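PDB 3G1T: short chain dehydrogenase from Salmonella typhi, which probably catalyses NAD(P)-dependent oxidation or reduction, as a short-chain dehydrogenase built on a Rossmann fold whose own substrate is not established. Local coordinates for residues A[9-20]-A[34-44]; A[142-153]-A[189-197]. All blocks are in the same frame, centred on the assembly; numbering follows the deposited sequence.

Overall arrangement
From the N terminus, segment 9-20 runs into strand 16-19; the chain then passes through helix 25-36 and returns in strand 40-45, so contact 1 closes the first beta-alpha-beta unit. Only afterwards does contact 2 open: strand 147-152 leads through helix 165-185 to strand 190-196, again a parallel pair joined by a helix. The two closures therefore follow in series, neither enclosing nor crossing the other. Both belong to one parallel sheet, in which strand 97-99 separates strand 16-19 from strand 147-152. Their centres are about 14 Å apart, yet they touch directly: R15 NH1 makes a salt bridge of 2.9 Å with D145 OD1, joining the loops that enter the two strands.

Contact 1 of 2, residues A[9-20]-A[34-44]; sequences QDLLQNRIILVT and YARYGATVILL
V19 N donates to I42 O at 2.7 Å, the shortest polar bond between 9-20 and 34-44. The pattern alternates along the pair: T40 N bonds to R15 O, I17 N to T40 O, I42 N to I17 O and L44 N to V19 O. With the strand axes 20° apart, this is the parallel ladder of a beta-alpha-beta crossover in the Rossmann fold.

The connecting helix ends in a Schellman motif, with G38 as the positive-phi C-prime residue, and the two overlapping beta turns of 10-15 engage that end. L12 N reaches Y37 O at 2.9 Å, while N14 N donates to G38 O. Q9 uses its side-chain amide twice: NE2 donates to R36 O at 3.0 Å, the acceptor lying in the amide plane, and the same nitrogen sits 3.5 Å above the centre of the Y37 ring. A bend at chi2 (63°) folds Q9 back over that ring.

On the sheet face bearing I17 and V19, Y34 meets three aliphatic groups. L12 CD1, from the turn before the strand, comes to 3.5 Å from Y34 CD1, V19 CG2 lies at the ring edge, and I17 CG2 approaches Y34 CD2 at 3.9 Å; Y34 OH bonds to Y227 O. On the face bearing I16, L18 and I42, L18 CD1 packs at 3.7 Å against I42 CG2.

Backbone bonds thus set the strand register, whereas polar bonds tie the helix end to Q9 and the turns before strand 16-19, and Y34 packs the helix on the I17/V19 face.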
loop_
_atom_site.group_PDB
_atom_site.type_symbol
_atom_site.label_atom_id
_atom_site.label_comp_id
_atom_site.label_asym_id
_atom_site.label_seq_id
_atom_site.Cartn_x
_atom_site.Cartn_y
_atom_site.Cartn_z
ATOM N N GLN A 9 -19.840 27.809 -15.904
ATOM C CA GLN A 9 -18.476 28.188 -16.149
ATOM C C GLN A 9 -17.813 28.756 -14.935
ATOM O O GLN A 9 -16.598 28.817 -14.897
ATOM C CB GLN A 9 -18.417 29.171 -17.400
ATOM C CG GLN A 9 -17.056 29.162 -18.102
ATOM C CD GLN A 9 -16.697 27.831 -18.694
ATOM O OE1 GLN A 9 -17.503 27.217 -19.364
ATOM N NE2 GLN A 9 -15.477 27.351 -18.405
ATOM N N ASP A 10 -18.611 29.140 -13.910
ATOM C CA ASP A 10 -18.043 29.667 -12.691
ATOM C C ASP A 10 -18.208 28.702 -11.527
ATOM O O ASP A 10 -18.103 29.099 -10.352
ATOM C CB ASP A 10 -18.611 31.055 -12.355
ATOM C CG ASP A 10 -20.077 31.061 -12.173
ATOM O OD1 ASP A 10 -20.729 30.055 -12.492
ATOM O OD2 ASP A 10 -20.557 32.093 -11.675
ATOM N N LEU A 11 -18.362 27.405 -11.843
ATOM C CA LEU A 11 -18.335 26.377 -10.742
ATOM C C LEU A 11 -17.254 26.587 -9.684
ATOM O O LEU A 11 -17.564 26.458 -8.472
ATOM C CB LEU A 11 -18.184 24.976 -11.348
ATOM C CG LEU A 11 -18.274 23.750 -10.403
ATOM C CD1 LEU A 11 -19.744 23.570 -9.924
ATOM C CD2 LEU A 11 -17.710 22.522 -11.057
ATOM N N LEU A 12 -16.000 26.853 -10.117
ATOM C CA LEU A 12 -14.856 26.875 -9.180
ATOM C C LEU A 12 -14.389 28.312 -8.844
ATOM O O LEU A 12 -13.307 28.545 -8.317
ATOM C CB LEU A 12 -13.724 25.989 -9.799
ATOM C CG LEU A 12 -14.160 24.522 -9.962
ATOM C CD1 LEU A 12 -12.843 23.762 -10.518
ATOM C CD2 LEU A 12 -14.738 23.859 -8.641
ATOM N N GLN A 13 -15.255 29.289 -9.128
ATOM C CA GLN A 13 -14.826 30.684 -9.024
ATOM C C GLN A 13 -14.293 30.971 -7.645
ATOM O O GLN A 13 -14.965 30.715 -6.598
ATOM C CB GLN A 13 -16.012 31.612 -9.323
ATOM C CG GLN A 13 -15.583 33.074 -9.413
ATOM C CD GLN A 13 -14.560 33.343 -10.551
ATOM O OE1 GLN A 13 -14.720 32.929 -11.744
ATOM N NE2 GLN A 13 -13.504 34.016 -10.180
ATOM N N ASN A 14 -13.079 31.508 -7.603
ATOM C CA ASN A 14 -12.340 31.823 -6.366
ATOM C C ASN A 14 -11.909 30.660 -5.511
ATOM O O ASN A 14 -11.368 30.895 -4.402
ATOM C CB ASN A 14 -13.073 32.866 -5.450
ATOM C CG ASN A 14 -13.538 34.070 -6.177
ATOM O OD1 ASN A 14 -12.879 34.500 -7.085
ATOM N ND2 ASN A 14 -14.704 34.659 -5.769
ATOM N N ARG A 15 -12.036 29.424 -6.012
ATOM C CA ARG A 15 -11.589 28.287 -5.168
ATOM C C ARG A 15 -10.120 28.054 -5.441
ATOM O O ARG A 15 -9.688 28.083 -6.601
ATOM C CB ARG A 15 -12.435 27.045 -5.396
ATOM C CG ARG A 15 -13.866 27.400 -5.093
ATOM C CD ARG A 15 -14.652 26.187 -4.888
ATOM N NE ARG A 15 -14.433 25.455 -3.653
ATOM C CZ ARG A 15 -14.899 25.828 -2.442
ATOM N NH1 ARG A 15 -15.482 27.009 -2.191
ATOM N NH2 ARG A 15 -14.724 25.011 -1.414
ATOM N N ILE A 16 -9.371 27.849 -4.380
ATOM C CA ILE A 16 -7.868 27.829 -4.491
ATOM C C ILE A 16 -7.469 26.334 -4.544
ATOM O O ILE A 16 -7.685 25.622 -3.547
ATOM C CB ILE A 16 -7.208 28.480 -3.263
ATOM C CG1 ILE A 16 -7.783 29.922 -3.083
ATOM C CG2 ILE A 16 -5.679 28.509 -3.444
ATOM C CD1 ILE A 16 -7.525 30.564 -1.765
ATOM N N ILE A 17 -6.898 25.845 -5.652
ATOM C CA ILE A 17 -6.711 24.394 -5.778
ATOM C C ILE A 17 -5.301 24.128 -6.205
ATOM O O ILE A 17 -4.847 24.687 -7.202
ATOM C CB ILE A 17 -7.650 23.833 -6.817
ATOM C CG1 ILE A 17 -9.094 24.317 -6.481
ATOM C CG2 ILE A 17 -7.483 22.271 -7.024
ATOM C CD1 ILE A 17 -10.075 23.753 -7.485
ATOM N N LEU A 18 -4.650 23.286 -5.412
ATOM C CA LEU A 18 -3.300 22.856 -5.660
ATOM C C LEU A 18 -3.332 21.592 -6.588
ATOM O O LEU A 18 -4.058 20.596 -6.325
ATOM C CB LEU A 18 -2.586 22.523 -4.329
ATOM C CG LEU A 18 -1.194 21.903 -4.619
ATOM C CD1 LEU A 18 -0.123 22.862 -5.306
ATOM C CD2 LEU A 18 -0.540 21.117 -3.549
ATOM N N VAL A 19 -2.554 21.602 -7.689
ATOM C CA VAL A 19 -2.594 20.454 -8.635
ATOM C C VAL A 19 -1.192 19.915 -8.796
ATOM O O VAL A 19 -0.313 20.666 -9.236
ATOM C CB VAL A 19 -3.143 20.920 -10.055
ATOM C CG1 VAL A 19 -2.999 19.819 -11.080
ATOM C CG2 VAL A 19 -4.616 21.404 -9.978
ATOM N N THR A 20 -0.943 18.666 -8.364
ATOM C CA THR A 20 0.402 18.089 -8.465
ATOM C C THR A 20 0.550 17.378 -9.838
ATOM O O THR A 20 -0.422 17.152 -10.532
ATOM C CB THR A 20 0.815 17.137 -7.307
ATOM O OG1 THR A 20 0.155 15.868 -7.425
ATOM C CG2 THR A 20 0.598 17.786 -5.899
ATOM N N TYR A 34 -9.414 23.559 -14.465
ATOM C CA TYR A 34 -9.811 24.278 -13.190
ATOM C C TYR A 34 -9.728 25.807 -13.298
ATOM O O TYR A 34 -10.668 26.494 -12.882
ATOM C CB TYR A 34 -9.024 23.756 -11.989
ATOM C CG TYR A 34 -9.258 22.327 -11.612
ATOM C CD1 TYR A 34 -10.430 21.654 -11.983
ATOM C CD2 TYR A 34 -8.310 21.664 -10.835
ATOM C CE1 TYR A 34 -10.641 20.304 -11.608
ATOM C CE2 TYR A 34 -8.487 20.337 -10.427
ATOM C CZ TYR A 34 -9.639 19.671 -10.782
ATOM O OH TYR A 34 -9.812 18.384 -10.300
ATOM N N ALA A 35 -8.645 26.329 -13.903
ATOM C CA ALA A 35 -8.519 27.786 -14.181
ATOM C C ALA A 35 -9.669 28.280 -15.094
ATOM O O ALA A 35 -10.270 29.348 -14.846
ATOM C CB ALA A 35 -7.146 28.088 -14.731
ATOM N N ARG A 36 -10.014 27.507 -16.127
ATOM C CA ARG A 36 -11.127 27.874 -17.005
ATOM C C ARG A 36 -12.510 27.914 -16.348
ATOM O O ARG A 36 -13.393 28.701 -16.793
ATOM C CB ARG A 36 -11.141 26.968 -18.224
ATOM C CG ARG A 36 -9.974 27.227 -19.203
ATOM C CD ARG A 36 -9.763 26.027 -20.175
ATOM N NE ARG A 36 -8.586 26.258 -21.040
ATOM C CZ ARG A 36 -7.878 25.294 -21.647
ATOM N NH1 ARG A 36 -8.194 24.027 -21.456
ATOM N NH2 ARG A 36 -6.815 25.608 -22.406
ATOM N N TYR A 37 -12.693 27.134 -15.273
ATOM C CA TYR A 37 -13.923 27.213 -14.463
ATOM C C TYR A 37 -13.745 28.136 -13.264
ATOM O O TYR A 37 -14.478 27.979 -12.307
ATOM C CB TYR A 37 -14.426 25.811 -14.011
ATOM C CG TYR A 37 -15.116 25.098 -15.168
ATOM C CD1 TYR A 37 -16.495 25.082 -15.273
ATOM C CD2 TYR A 37 -14.356 24.542 -16.210
ATOM C CE1 TYR A 37 -17.158 24.462 -16.371
ATOM C CE2 TYR A 37 -14.979 23.919 -17.320
ATOM C CZ TYR A 37 -16.382 23.894 -17.394
ATOM O OH TYR A 37 -17.006 23.266 -18.477
ATOM N N GLY A 38 -12.826 29.093 -13.301
ATOM C CA GLY A 38 -12.726 30.179 -12.259
ATOM C C GLY A 38 -11.841 29.935 -11.078
ATOM O O GLY A 38 -11.606 30.870 -10.273
ATOM N N ALA A 39 -11.193 28.747 -11.028
ATOM C CA ALA A 39 -10.221 28.477 -9.921
ATOM C C ALA A 39 -8.998 29.325 -9.859
ATOM O O ALA A 39 -8.502 29.781 -10.898
ATOM C CB ALA A 39 -9.796 27.008 -9.905
ATOM N N THR A 40 -8.480 29.522 -8.643
ATOM C CA THR A 40 -7.123 30.040 -8.473
ATOM C C THR A 40 -6.209 28.794 -8.313
ATOM O O THR A 40 -6.233 28.097 -7.282
ATOM C CB THR A 40 -6.987 30.951 -7.262
ATOM O OG1 THR A 40 -7.743 32.132 -7.500
ATOM C CG2 THR A 40 -5.485 31.365 -7.060
ATOM N N VAL A 41 -5.440 28.495 -9.369
ATOM C CA VAL A 41 -4.758 27.191 -9.420
ATOM C C VAL A 41 -3.330 27.449 -8.960
ATOM O O VAL A 41 -2.788 28.522 -9.203
ATOM C CB VAL A 41 -4.836 26.601 -10.873
ATOM C CG1 VAL A 41 -3.946 25.375 -10.991
ATOM C CG2 VAL A 41 -6.292 26.243 -11.236
ATOM N N ILE A 42 -2.782 26.492 -8.231
ATOM C CA ILE A 42 -1.406 26.450 -7.784
ATOM C C ILE A 42 -0.872 25.154 -8.366
ATOM O O ILE A 42 -1.439 24.042 -8.187
ATOM C CB ILE A 42 -1.299 26.406 -6.254
ATOM C CG1 ILE A 42 -1.970 27.642 -5.623
ATOM C CG2 ILE A 42 0.153 26.550 -5.825
ATOM C CD1 ILE A 42 -2.238 27.352 -4.117
ATOM N N LEU A 43 0.273 25.287 -9.055
ATOM C CA LEU A 43 0.870 24.149 -9.757
ATOM C C LEU A 43 2.025 23.604 -8.966
ATOM O O LEU A 43 2.804 24.379 -8.453
ATOM C CB LEU A 43 1.507 24.575 -11.095
ATOM C CG LEU A 43 0.644 25.474 -11.964
ATOM C CD1 LEU A 43 1.356 25.852 -13.279
ATOM C CD2 LEU A 43 -0.622 24.805 -12.284
ATOM N N LEU A 44 2.128 22.281 -8.868
ATOM C CA LEU A 44 3.320 21.657 -8.340
ATOM C C LEU A 44 3.865 20.598 -9.287
ATOM O O LEU A 44 3.112 19.772 -9.884
ATOM C CB LEU A 44 3.067 21.069 -6.965
ATOM C CG LEU A 44 4.188 20.574 -6.063
ATOM C CD1 LEU A 44 3.661 20.782 -4.694
ATOM C CD2 LEU A 44 4.466 19.056 -6.328
#

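Contact 2 of 2, residues A[142-153]-A[189-197]; sequences LKSDAGSLVFTS and SLRVNCINP
Parallel strands 147-152 and 190-196, the two strands of a Rossmann-fold beta-alpha-beta unit joined by helix 165-185, meet with axes 32° apart.

Backbone bonds form the ladder, from R191 N to G147 O through to I195 N to F151 O and S153 N to I195 O, the last two both at 2.8 Å.

Apolar contacts divide between the two sheet faces. Beside L149, V192 CG1 lies 3.9 Å from L149 CD2 and touches the F151 ring at its edge, 3.7 Å from CE2. F151 CB meets C194 SG, while helices 116-142 and 165-185 cover this face. On the other, V150 CG1 packs obliquely on I195 CG1, facing helix 224-231.

One water donates to S148 OG and L149 O and accepts from N193 ND2; S148 OG also bonds to L230 O, and N193 OD1 to M241 N. Another donates to S144 O and accepts from G147 N.

R191 adds a side-chain bond: with CG set between its backbone N and carbonyl carbon (chi1 63°) and the chain extended from CG to NE, it runs back along 146-148. R191 NH2 donates to A146 O at 3.1 Å from above the carbonyl plane, and S148 CB rests 3.6 Å above the guanidinium plane, over its centre.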
loop_
_atom_site.group_PDB
_atom_site.type_symbol
_atom_site.label_atom_id
_atom_site.label_comp_id
_atom_site.label_asym_id
_atom_site.label_seq_id
_atom_site.Cartn_x
_atom_site.Cartn_y
_atom_site.Cartn_z
ATOM N N LEU A 142 -8.537 22.524 5.839
ATOM C CA LEU A 142 -9.618 22.720 6.820
ATOM C C LEU A 142 -10.162 24.148 6.926
ATOM O O LEU A 142 -11.239 24.394 7.492
ATOM C CB LEU A 142 -9.203 22.184 8.167
ATOM C CG LEU A 142 -9.191 20.650 8.282
ATOM C CD1 LEU A 142 -8.335 20.394 9.558
ATOM C CD2 LEU A 142 -10.556 20.006 8.331
ATOM N N LYS A 143 -9.408 25.112 6.401
ATOM C CA LYS A 143 -9.894 26.491 6.288
ATOM C C LYS A 143 -10.953 26.677 5.178
ATOM O O LYS A 143 -11.638 27.738 5.139
ATOM C CB LYS A 143 -8.715 27.460 6.064
ATOM C CG LYS A 143 -7.610 27.571 7.153
ATOM C CD LYS A 143 -8.147 27.930 8.544
ATOM C CE LYS A 143 -7.919 29.368 8.910
ATOM N NZ LYS A 143 -8.470 29.617 10.320
ATOM N N SER A 144 -11.078 25.712 4.243
ATOM C CA SER A 144 -12.129 25.777 3.206
ATOM C C SER A 144 -13.569 25.592 3.779
ATOM O O SER A 144 -13.761 24.830 4.751
ATOM C CB SER A 144 -11.912 24.711 2.104
ATOM O OG SER A 144 -12.917 24.751 1.075
ATOM N N ASP A 145 -14.585 26.202 3.146
ATOM C CA ASP A 145 -16.002 25.933 3.552
ATOM C C ASP A 145 -16.427 24.519 3.091
ATOM O O ASP A 145 -17.400 23.939 3.541
ATOM C CB ASP A 145 -16.971 26.977 2.897
ATOM C CG ASP A 145 -17.086 26.817 1.358
ATOM O OD1 ASP A 145 -16.002 26.783 0.674
ATOM O OD2 ASP A 145 -18.232 26.643 0.792
ATOM N N ALA A 146 -15.687 23.953 2.144
ATOM C CA ALA A 146 -15.978 22.616 1.664
ATOM C C ALA A 146 -14.737 22.081 0.896
ATOM O O ALA A 146 -14.717 21.996 -0.337
ATOM C CB ALA A 146 -17.232 22.644 0.781
ATOM N N GLY A 147 -13.724 21.695 1.646
ATOM C CA GLY A 147 -12.404 21.319 1.044
ATOM C C GLY A 147 -12.536 19.964 0.352
ATOM O O GLY A 147 -13.357 19.107 0.726
ATOM N N SER A 148 -11.729 19.756 -0.698
ATOM C CA SER A 148 -11.833 18.441 -1.461
ATOM C C SER A 148 -10.384 17.964 -1.777
ATOM O O SER A 148 -9.603 18.701 -2.380
ATOM C CB SER A 148 -12.615 18.619 -2.765
ATOM O OG SER A 148 -12.668 17.379 -3.502
ATOM N N LEU A 149 -10.043 16.788 -1.283
ATOM C CA LEU A 149 -8.677 16.188 -1.432
ATOM C C LEU A 149 -8.916 14.926 -2.323
ATOM O O LEU A 149 -9.818 14.084 -2.067
ATOM C CB LEU A 149 -8.186 15.775 -0.034
ATOM C CG LEU A 149 -6.913 14.890 0.054
ATOM C CD1 LEU A 149 -5.747 15.695 -0.509
ATOM C CD2 LEU A 149 -6.647 14.603 1.495
ATOM N N VAL A 150 -8.170 14.861 -3.419
ATOM C CA VAL A 150 -8.409 13.834 -4.396
ATOM C C VAL A 150 -7.084 13.125 -4.621
ATOM O O VAL A 150 -6.057 13.798 -4.848
ATOM C CB VAL A 150 -8.926 14.441 -5.751
ATOM C CG1 VAL A 150 -9.004 13.273 -6.823
ATOM C CG2 VAL A 150 -10.366 15.082 -5.474
ATOM N N PHE A 151 -7.113 11.791 -4.575
ATOM C CA PHE A 151 -5.938 10.966 -4.948
ATOM C C PHE A 151 -6.166 10.304 -6.289
ATOM O O PHE A 151 -7.284 10.100 -6.716
ATOM C CB PHE A 151 -5.659 9.885 -3.891
ATOM C CG PHE A 151 -5.281 10.436 -2.524
ATOM C CD1 PHE A 151 -3.962 10.778 -2.211
ATOM C CD2 PHE A 151 -6.306 10.654 -1.556
ATOM C CE1 PHE A 151 -3.567 11.277 -0.906
ATOM C CE2 PHE A 151 -5.929 11.168 -0.267
ATOM C CZ PHE A 151 -4.638 11.480 0.070
ATOM N N THR A 152 -5.046 9.954 -6.961
ATOM C CA THR A 152 -5.119 9.192 -8.238
ATOM C C THR A 152 -4.939 7.706 -7.966
ATOM O O THR A 152 -3.971 7.278 -7.342
ATOM C CB THR A 152 -4.034 9.727 -9.197
ATOM O OG1 THR A 152 -4.248 11.113 -9.421
ATOM C CG2 THR A 152 -4.173 8.927 -10.550
ATOM N N SER A 153 -5.937 6.950 -8.378
ATOM C CA SER A 153 -5.904 5.471 -8.301
ATOM C C SER A 153 -5.803 4.843 -9.711
ATOM O O SER A 153 -5.349 5.496 -10.707
ATOM C CB SER A 153 -7.141 4.931 -7.549
ATOM O OG SER A 153 -6.889 3.556 -7.185
ATOM N N SER A 189 -15.551 19.412 7.289
ATOM C CA SER A 189 -15.767 20.205 6.063
ATOM C C SER A 189 -14.931 19.673 4.886
ATOM O O SER A 189 -15.147 20.094 3.739
ATOM C CB SER A 189 -15.366 21.657 6.305
ATOM O OG SER A 189 -13.986 21.764 6.643
ATOM N N LEU A 190 -14.095 18.680 5.179
ATOM C CA LEU A 190 -13.160 18.080 4.164
ATOM C C LEU A 190 -13.640 16.746 3.688
ATOM O O LEU A 190 -13.755 15.804 4.479
ATOM C CB LEU A 190 -11.771 17.872 4.796
ATOM C CG LEU A 190 -10.620 17.337 3.904
ATOM C CD1 LEU A 190 -10.338 18.054 2.454
ATOM C CD2 LEU A 190 -9.322 17.265 4.830
ATOM N N ARG A 191 -13.855 16.618 2.351
ATOM C CA ARG A 191 -14.135 15.342 1.762
ATOM C C ARG A 191 -12.918 14.795 1.007
ATOM O O ARG A 191 -12.010 15.585 0.574
ATOM C CB ARG A 191 -15.322 15.421 0.842
ATOM C CG ARG A 191 -15.107 16.338 -0.360
ATOM C CD ARG A 191 -16.434 16.555 -1.076
ATOM N NE ARG A 191 -16.349 17.422 -2.303
ATOM C CZ ARG A 191 -16.250 18.747 -2.295
ATOM N NH1 ARG A 191 -16.194 19.437 -3.470
ATOM N NH2 ARG A 191 -16.204 19.413 -1.153
ATOM N N VAL A 192 -12.852 13.469 0.951
ATOM C CA VAL A 192 -11.542 12.837 0.445
ATOM C C VAL A 192 -11.925 11.693 -0.431
ATOM O O VAL A 192 -12.633 10.805 0.030
ATOM C CB VAL A 192 -10.695 12.264 1.636
ATOM C CG1 VAL A 192 -9.308 11.800 1.168
ATOM C CG2 VAL A 192 -10.627 13.297 2.793
ATOM N N ASN A 193 -11.372 11.596 -1.649
ATOM C CA ASN A 193 -11.871 10.541 -2.558
ATOM C C ASN A 193 -10.782 10.195 -3.540
ATOM O O ASN A 193 -9.787 10.894 -3.552
ATOM C CB ASN A 193 -13.023 11.082 -3.388
ATOM C CG ASN A 193 -14.261 11.310 -2.553
ATOM O OD1 ASN A 193 -14.945 10.344 -2.186
ATOM N ND2 ASN A 193 -14.569 12.594 -2.253
ATOM N N CYS A 194 -10.936 9.075 -4.228
ATOM C CA CYS A 194 -9.996 8.783 -5.357
ATOM C C CYS A 194 -10.616 8.876 -6.738
ATOM O O CYS A 194 -11.841 8.637 -6.894
ATOM C CB CYS A 194 -9.504 7.344 -5.218
ATOM S SG CYS A 194 -8.195 7.137 -3.936
ATOM N N ILE A 195 -9.772 9.176 -7.731
ATOM C CA ILE A 195 -10.157 9.062 -9.174
ATOM C C ILE A 195 -9.243 8.058 -9.915
ATOM O O ILE A 195 -7.994 8.135 -9.788
ATOM C CB ILE A 195 -10.069 10.441 -9.897
ATOM C CG1 ILE A 195 -11.157 11.379 -9.407
ATOM C CG2 ILE A 195 -10.224 10.271 -11.497
ATOM C CD1 ILE A 195 -11.376 12.622 -10.289
ATOM N N ASN A 196 -9.882 7.129 -10.632
ATOM C CA ASN A 196 -9.187 6.216 -11.586
ATOM C C ASN A 196 -9.390 6.775 -12.995
ATOM O O ASN A 196 -10.494 6.643 -13.534
ATOM C CB ASN A 196 -9.767 4.811 -11.481
ATOM C CG ASN A 196 -9.285 3.897 -12.632
ATOM O OD1 ASN A 196 -8.219 4.130 -13.195
ATOM N ND2 ASN A 196 -10.116 2.911 -13.029
ATOM N N PRO A 197 -8.336 7.363 -13.614
ATOM C CA PRO A 197 -8.632 7.975 -14.910
ATOM C C PRO A 197 -9.028 6.938 -15.962
ATOM O O PRO A 197 -9.643 7.321 -16.947
ATOM C CB PRO A 197 -7.335 8.689 -15.318
ATOM C CG PRO A 197 -6.288 8.165 -14.488
ATOM C CD PRO A 197 -6.928 7.513 -13.246
HETATM O O HOH W 1 -13.159 23.131 8.953
HETATM O O HOH W 2 -12.629 22.206 4.551
HETATM O O HOH W 3 -12.571 14.614 -2.658
#